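Local structure of amidase, hydantoinase/carbamoylase family (Burkholderia vietnamiensis, 5I4M) at residues Leu421-Ala424 / Met425-Arg428; Glu125-Arg128 / Ser129-His133; Ala358-Ala361 / Ala362-Phe366. The protein probably hydrolyses N-carbamoyl-L-amino acids as a zinc-dependent amidase of the peptidase M20 family, with two zinc ions per subunit. All coordinates share one frame; numbering follows the deposited sequence.

Contact 1 of 3, residues Leu421-Ala424 / Met425-Arg428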
loop_
_atom_site.group_PDB
_atom_site.type_symbol
_atom_site.label_atom_id
_atom_site.label_comp_id
_atom_site.label_asym_id
_atom_site.label_seq_id
_atom_site.Cartn_x
_atom_site.Cartn_y
_atom_site.Cartn_z
ATOM N N LEU A 421 16.633 -18.991 -32.803
ATOM C CA LEU A 421 15.198 -19.220 -32.949
ATOM C C LEU A 421 14.841 -19.517 -34.400
ATOM O O LEU A 421 14.103 -20.462 -34.692
ATOM C CB LEU A 421 14.417 -18.001 -32.451
ATOM C CG LEU A 421 12.899 -18.109 -32.602
ATOM C CD1 LEU A 421 12.366 -19.169 -31.647
ATOM C CD2 LEU A 421 12.198 -16.762 -32.368
ATOM N N LEU A 422 15.362 -18.705 -35.323
ATOM C CA LEU A 422 15.119 -18.908 -36.748
ATOM C C LEU A 422 15.447 -20.329 -37.178
ATOM O O LEU A 422 14.632 -21.000 -37.823
ATOM C CB LEU A 422 15.948 -17.908 -37.561
ATOM C CG LEU A 422 15.964 -18.075 -39.082
ATOM C CD1 LEU A 422 14.555 -17.930 -39.656
ATOM C CD2 LEU A 422 16.925 -17.065 -39.733
ATOM N N HIS A 423 16.640 -20.811 -36.837
ATOM C CA HIS A 423 17.016 -22.124 -37.343
ATOM C C HIS A 423 16.368 -23.264 -36.578
ATOM O O HIS A 423 16.063 -24.302 -37.181
ATOM C CB HIS A 423 18.529 -22.255 -37.382
ATOM C CG HIS A 423 19.098 -21.672 -38.633
ATOM N ND1 HIS A 423 19.296 -22.421 -39.771
ATOM C CD2 HIS A 423 19.388 -20.393 -38.967
ATOM C CE1 HIS A 423 19.749 -21.637 -40.735
ATOM N NE2 HIS A 423 19.814 -20.401 -40.273
ATOM N N ALA A 424 16.132 -23.104 -35.278
ATOM C CA ALA A 424 15.391 -24.131 -34.556
ATOM C C ALA A 424 13.984 -24.265 -35.116
ATOM O O ALA A 424 13.480 -25.381 -35.296
ATOM C CB ALA A 424 15.350 -23.803 -33.065
ATOM N N MET A 425 13.336 -23.137 -35.401
ATOM C CA MET A 425 12.008 -23.183 -36.001
ATOM C C MET A 425 12.065 -23.771 -37.402
ATOM O O MET A 425 11.238 -24.618 -37.764
ATOM C CB MET A 425 11.392 -21.785 -36.031
ATOM C CG MET A 425 11.048 -21.242 -34.657
ATOM S SD MET A 425 10.199 -19.661 -34.810
ATOM C CE MET A 425 8.656 -20.170 -35.570
ATOM N N LEU A 426 13.037 -23.332 -38.207
ATOM C CA LEU A 426 13.182 -23.888 -39.552
ATOM C C LEU A 426 13.368 -25.392 -39.508
ATOM O O LEU A 426 12.787 -26.127 -40.316
ATOM C CB LEU A 426 14.367 -23.246 -40.266
ATOM C CG LEU A 426 14.065 -22.062 -41.168
ATOM C CD1 LEU A 426 15.373 -21.515 -41.709
ATOM C CD2 LEU A 426 13.135 -22.485 -42.298
ATOM N N SER A 427 14.186 -25.867 -38.570
ATOM C CA SER A 427 14.440 -27.297 -38.467
ATOM C C SER A 427 13.141 -28.079 -38.313
ATOM O O SER A 427 12.946 -29.111 -38.965
ATOM C CB SER A 427 15.380 -27.561 -37.295
ATOM O OG SER A 427 15.712 -28.931 -37.210
ATOM N N ARG A 428 12.228 -27.596 -37.477
ATOM C CA ARG A 428 10.999 -28.342 -37.259
ATOM C C ARG A 428 9.929 -28.036 -38.301
ATOM O O ARG A 428 9.144 -28.927 -38.653
ATOM C CB ARG A 428 10.473 -28.054 -35.854
ATOM C CG ARG A 428 11.561 -28.214 -34.796
ATOM C CD ARG A 428 11.171 -29.190 -33.725
ATOM N NE ARG A 428 10.706 -30.462 -34.262
ATOM C CZ ARG A 428 10.120 -31.401 -33.525
ATOM N NH1 ARG A 428 9.935 -31.211 -32.222
ATOM N NH2 ARG A 428 9.717 -32.534 -34.084
#

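Contact 2 of 3, residues Glu125-Arg128 / Ser129-His133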
loop_
_atom_site.group_PDB
_atom_site.type_symbol
_atom_site.label_atom_id
_atom_site.label_comp_id
_atom_site.label_asym_id
_atom_site.label_seq_id
_atom_site.Cartn_x
_atom_site.Cartn_y
_atom_site.Cartn_z
ATOM N N GLU A 125 10.607 -11.112 -36.618
ATOM C CA GLU A 125 11.820 -11.070 -37.434
ATOM C C GLU A 125 12.063 -12.396 -38.145
ATOM O O GLU A 125 12.573 -12.403 -39.270
ATOM C CB GLU A 125 13.021 -10.685 -36.559
ATOM C CG GLU A 125 14.393 -10.754 -37.258
ATOM C CD GLU A 125 14.497 -9.874 -38.507
ATOM O OE1 GLU A 125 15.197 -10.283 -39.464
ATOM O OE2 GLU A 125 13.887 -8.779 -38.542
ATOM N N VAL A 126 11.690 -13.523 -37.525
ATOM C CA VAL A 126 11.767 -14.807 -38.223
ATOM C C VAL A 126 10.860 -14.795 -39.446
ATOM O O VAL A 126 11.253 -15.205 -40.543
ATOM C CB VAL A 126 11.414 -15.964 -37.270
ATOM C CG1 VAL A 126 11.210 -17.252 -38.052
ATOM C CG2 VAL A 126 12.513 -16.156 -36.257
ATOM N N ILE A 127 9.634 -14.305 -39.283
ATOM C CA ILE A 127 8.703 -14.212 -40.410
ATOM C C ILE A 127 9.302 -13.367 -41.526
ATOM O O ILE A 127 9.312 -13.755 -42.704
ATOM C CB ILE A 127 7.359 -13.633 -39.940
ATOM C CG1 ILE A 127 6.701 -14.564 -38.918
ATOM C CG2 ILE A 127 6.453 -13.362 -41.136
ATOM C CD1 ILE A 127 6.368 -15.913 -39.464
ATOM N N ARG A 128 9.811 -12.185 -41.168
ATOM C CA ARG A 128 10.367 -11.296 -42.182
ATOM C C ARG A 128 11.584 -11.918 -42.853
ATOM O O ARG A 128 11.808 -11.732 -44.055
ATOM C CB ARG A 128 10.730 -9.949 -41.556
ATOM C CG ARG A 128 9.534 -9.146 -41.081
ATOM C CD ARG A 128 9.986 -7.900 -40.344
ATOM N NE ARG A 128 8.936 -6.884 -40.249
ATOM C CZ ARG A 128 8.978 -5.835 -39.429
ATOM N NH1 ARG A 128 10.009 -5.663 -38.611
ATOM N NH2 ARG A 128 7.980 -4.954 -39.427
ATOM N N SER A 129 12.385 -12.658 -42.086
ATOM C CA SER A 129 13.582 -13.268 -42.649
ATOM C C SER A 129 13.229 -14.422 -43.574
ATOM O O SER A 129 13.898 -14.627 -44.593
ATOM C CB SER A 129 14.507 -13.730 -41.528
ATOM O OG SER A 129 15.138 -12.621 -40.920
ATOM N N LEU A 130 12.183 -15.183 -43.245
ATOM C CA LEU A 130 11.709 -16.195 -44.182
ATOM C C LEU A 130 11.226 -15.550 -45.471
ATOM O O LEU A 130 11.430 -16.094 -46.558
ATOM C CB LEU A 130 10.588 -17.023 -43.558
ATOM C CG LEU A 130 10.912 -17.834 -42.305
ATOM C CD1 LEU A 130 9.626 -18.397 -41.716
ATOM C CD2 LEU A 130 11.889 -18.940 -42.631
ATOM N N ASN A 131 10.574 -14.388 -45.373
ATOM C CA ASN A 131 10.184 -13.675 -46.588
ATOM C C ASN A 131 11.407 -13.192 -47.357
ATOM O O ASN A 131 11.491 -13.370 -48.581
ATOM C CB ASN A 131 9.270 -12.498 -46.245
ATOM C CG ASN A 131 7.948 -12.943 -45.663
ATOM O OD1 ASN A 131 7.573 -14.102 -45.779
ATOM N ND2 ASN A 131 7.229 -12.016 -45.029
ATOM N N ASP A 132 12.364 -12.574 -46.654
ATOM C CA ASP A 132 13.552 -12.040 -47.316
ATOM C C ASP A 132 14.270 -13.114 -48.119
ATOM O O ASP A 132 14.760 -12.851 -49.226
ATOM C CB ASP A 132 14.509 -11.438 -46.286
ATOM C CG ASP A 132 14.006 -10.138 -45.706
ATOM O OD1 ASP A 132 13.027 -9.584 -46.242
ATOM O OD2 ASP A 132 14.602 -9.671 -44.714
ATOM N N HIS A 133 14.347 -14.324 -47.579
ATOM C CA HIS A 133 15.081 -15.402 -48.224
ATOM C C HIS A 133 14.197 -16.275 -49.097
ATOM O O HIS A 133 14.687 -17.262 -49.659
ATOM C CB HIS A 133 15.792 -16.254 -47.168
ATOM C CG HIS A 133 16.934 -15.554 -46.506
ATOM N ND1 HIS A 133 16.818 -14.926 -45.284
ATOM C CD2 HIS A 133 18.214 -15.368 -46.906
ATOM C CE1 HIS A 133 17.980 -14.388 -44.956
ATOM N NE2 HIS A 133 18.843 -14.641 -45.923
#

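Contact 3 of 3, residues Ala358-Ala361 / Ala362-Phe366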
loop_
_atom_site.group_PDB
_atom_site.type_symbol
_atom_site.label_atom_id
_atom_site.label_comp_id
_atom_site.label_asym_id
_atom_site.label_seq_id
_atom_site.Cartn_x
_atom_site.Cartn_y
_atom_site.Cartn_z
ATOM N N ALA A 358 17.402 -29.123 -31.179
ATOM C CA ALA A 358 17.326 -28.194 -32.303
ATOM C C ALA A 358 17.892 -26.832 -31.930
ATOM O O ALA A 358 18.531 -26.177 -32.759
ATOM C CB ALA A 358 15.882 -28.057 -32.789
ATOM N N VAL A 359 17.649 -26.388 -30.693
ATOM C CA VAL A 359 18.200 -25.122 -30.214
ATOM C C VAL A 359 19.719 -25.208 -30.115
ATOM O O VAL A 359 20.446 -24.310 -30.565
ATOM C CB VAL A 359 17.562 -24.749 -28.864
ATOM C CG1 VAL A 359 18.262 -23.557 -28.240
ATOM C CG2 VAL A 359 16.075 -24.456 -29.052
ATOM N N ARG A 360 20.221 -26.302 -29.542
ATOM C CA ARG A 360 21.662 -26.503 -29.454
ATOM C C ARG A 360 22.293 -26.560 -30.845
ATOM O O ARG A 360 23.325 -25.922 -31.095
ATOM C CB ARG A 360 21.946 -27.782 -28.662
ATOM C CG ARG A 360 23.374 -27.917 -28.163
ATOM C CD ARG A 360 23.568 -29.194 -27.314
ATOM N NE ARG A 360 22.932 -29.105 -25.997
ATOM C CZ ARG A 360 21.899 -29.850 -25.610
ATOM N NH1 ARG A 360 21.371 -30.749 -26.436
ATOM N NH2 ARG A 360 21.386 -29.694 -24.400
ATOM N N ALA A 361 21.671 -27.303 -31.769
ATOM C CA ALA A 361 22.188 -27.403 -33.134
ATOM C C ALA A 361 22.238 -26.040 -33.809
ATOM O O ALA A 361 23.186 -25.736 -34.548
ATOM C CB ALA A 361 21.331 -28.368 -33.954
ATOM N N ALA A 362 21.222 -25.209 -33.573
ATOM C CA ALA A 362 21.211 -23.878 -34.168
ATOM C C ALA A 362 22.316 -23.006 -33.593
ATOM O O ALA A 362 22.947 -22.236 -34.327
ATOM C CB ALA A 362 19.851 -23.215 -33.970
ATOM N N ALA A 363 22.560 -23.101 -32.285
ATOM C CA ALA A 363 23.671 -22.359 -31.695
ATOM C C ALA A 363 25.001 -22.796 -32.292
ATOM O O ALA A 363 25.851 -21.957 -32.623
ATOM C CB ALA A 363 23.677 -22.544 -30.179
ATOM N N ASP A 364 25.198 -24.108 -32.440
ATOM C CA ASP A 364 26.440 -24.608 -33.013
ATOM C C ASP A 364 26.591 -24.186 -34.465
ATOM O O ASP A 364 27.708 -23.909 -34.911
ATOM C CB ASP A 364 26.508 -26.131 -32.880
ATOM C CG ASP A 364 26.840 -26.587 -31.458
ATOM O OD1 ASP A 364 27.474 -25.815 -30.698
ATOM O OD2 ASP A 364 26.481 -27.728 -31.099
ATOM N N ARG A 365 25.483 -24.102 -35.205
ATOM C CA ARG A 365 25.561 -23.723 -36.612
ATOM C C ARG A 365 26.220 -22.362 -36.774
ATOM O O ARG A 365 27.038 -22.160 -37.678
ATOM C CB ARG A 365 24.164 -23.716 -37.232
ATOM C CG ARG A 365 24.085 -22.992 -38.571
ATOM C CD ARG A 365 22.653 -22.903 -39.075
ATOM N NE ARG A 365 22.027 -24.222 -39.145
ATOM C CZ ARG A 365 22.002 -24.985 -40.233
ATOM N NH1 ARG A 365 22.565 -24.570 -41.361
ATOM N NH2 ARG A 365 21.407 -26.169 -40.192
ATOM N N PHE A 366 25.881 -21.417 -35.905
ATOM C CA PHE A 366 26.449 -20.077 -35.955
ATOM C C PHE A 366 27.718 -19.935 -35.129
ATOM O O PHE A 366 28.276 -18.839 -35.069
ATOM C CB PHE A 366 25.407 -19.046 -35.492
ATOM C CG PHE A 366 24.309 -18.815 -36.494
ATOM C CD1 PHE A 366 23.181 -19.625 -36.506
ATOM C CD2 PHE A 366 24.414 -17.800 -37.436
ATOM C CE1 PHE A 366 22.170 -19.422 -37.437
ATOM C CE2 PHE A 366 23.407 -17.589 -38.373
ATOM C CZ PHE A 366 22.285 -18.400 -38.373
#

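Contact 1 of 3, residues Leu421-Ala424 / Met425-Arg428
Leu421 and Met425 sit one helical turn apart and run side by side, their side chains pointing the same way. The thioether sulfur does much of the touching: Met425 SD lies 3.8 Å from Leu421 CG, and Met425 CG is 3.9 Å from Leu421 CD1, so the methionine lies alongside CG and the CD1 branch of Leu421. Its chain runs extended as far as the sulfur and then bends at the last torsion (chi3 67°), which turns CE aside while SD stays against the leucine.

One residue on, Leu422 and Leu426 make a looser apolar pair, with Leu422 CD1 and Leu426 CD1 4.2 Å apart. Leu426 also reaches back to His423, three residues earlier: its CD1 lies over one face of the imidazole, 4.5 Å from His423 ND1. NE2 of that ring is hydrogen-bonded to the carbonyl of Ile25.

All of this belongs to helix 411-429, the last helix of the chain, in the part of the M20 fold whose strand 206-212 carries the zinc ligand His211; Leu421 and Ala424 press on Phe208 of that strand, and Leu421, Leu422 and Leu426 pack against helix 117-132.

Regular backbone bonds hold the turn: Met425 N to Leu421 O at 2.9 Å, Leu426 N to Leu422 O at 2.9 Å and Ser427 N to His423 O at 2.8 Å. The next one, Arg428 N to Ala424 O, is weak at 3.4 Å. Arg428 itself, bent at chi2 and chi3, carries its guanidinium away from the turn to a salt bridge with Glu431.

Contact 2 of 3, residues Glu125-Arg128 / Ser129-His133
Ser129 folds back on Glu125, one turn earlier in helix 117-132. Its OG lies 2.8 Å from Glu125 OE1 and 3.1 Å from Glu125 O. With OG beside its own backbone N (chi1 -74°), the hydroxyl faces back along the helix, while the bend of Glu125 at chi2 brings the carboxylate up to it. Ser129 N also gives a 2.8 Å bond to Glu125 O.

Arg128 keeps only its base here. Its O accepts a 2.8 Å bond from Asp132 N, and its chain extends from CG to NE toward a cation-pi contact with Trp69.

On the flank facing helix 411-429, Leu130 lies alongside Val126, CD1 to CG1 4.2 Å. This helix links parallel strands 99-103 and 141-145 in a beta-alpha-beta unit. His133 N and ND1 both hydrogen-bond to Ser129 O, arriving from opposite faces of the carbonyl plane.

Glu125 OE1 and Asp132 OD2 stand 5.3 Å apart, a like-charged pair that both salt-bridge to Arg31, whose positive charge would be expected to offset their repulsion and tie this helix to helix 29-39.

Contact 3 of 3, residues Ala358-Ala361 / Ala362-Phe366
Ala362 N bonds to Ala358 O at 3.0 Å and Ala363 N to Val359 O at the same length; Asp364 N to Arg360 O and Arg365 N to Ala361 O follow at 2.9 Å. Such backbone bonds do nearly all the joining between the two halves of the segment. The repeat then slackens at Phe366, whose N makes only weak bonds to Ala362 O and Ala363 O.

Carbon also meets carbonyl oxygen. The methyl of Ala362 rests 3.5 Å from Ala358 O, and within 362-366 the Phe366 ring turns its edge to Ala362 O, which lies in the ring plane.

Apolar packing looks outward: Ala362 sits on Val420 and His423 of helix 411-429, and the Phe366 ring meets that of His423.

Among charged groups, Arg360 and Asp364 are one turn apart, yet Arg360 NE and Asp364 OD2 are separated by 6.4 Å. Arg360 runs out from the turn, bends at chi3 (-72°) and forms a salt bridge with Asp372; Asp364 accepts a hydrogen bond from His370 instead.

The small Ala362 methyl is thus consistent with the close approach of helix 411-429, while the charged side chains of Arg360, Asp364 and Arg365 find their partners outside the turn, the last at the carbonyl of Asp22.

Each contact lies within one helix, between successive turns, and contact 1 lies between the others in space. Its leucines pack on contact 2, Leu422 CD1 reaching Val126 CG1 at 3.8 Å, and its His423 meets contact 3, where His423 CB and Ala362 CB are also 3.8 Å apart. Contacts 2 and 3 do not touch, their nearest atoms being about 9 Å apart. Contacts 1 and 2 are largely buried and contact 3 only partly. The chemistry follows: apolar pairing dominates contact 1, contact 2 pairs an apolar flank with a carboxylate-rich one, and contact 3 has a small buried methyl, Ala362, facing helix 411-429 and charged groups that bond to other elements.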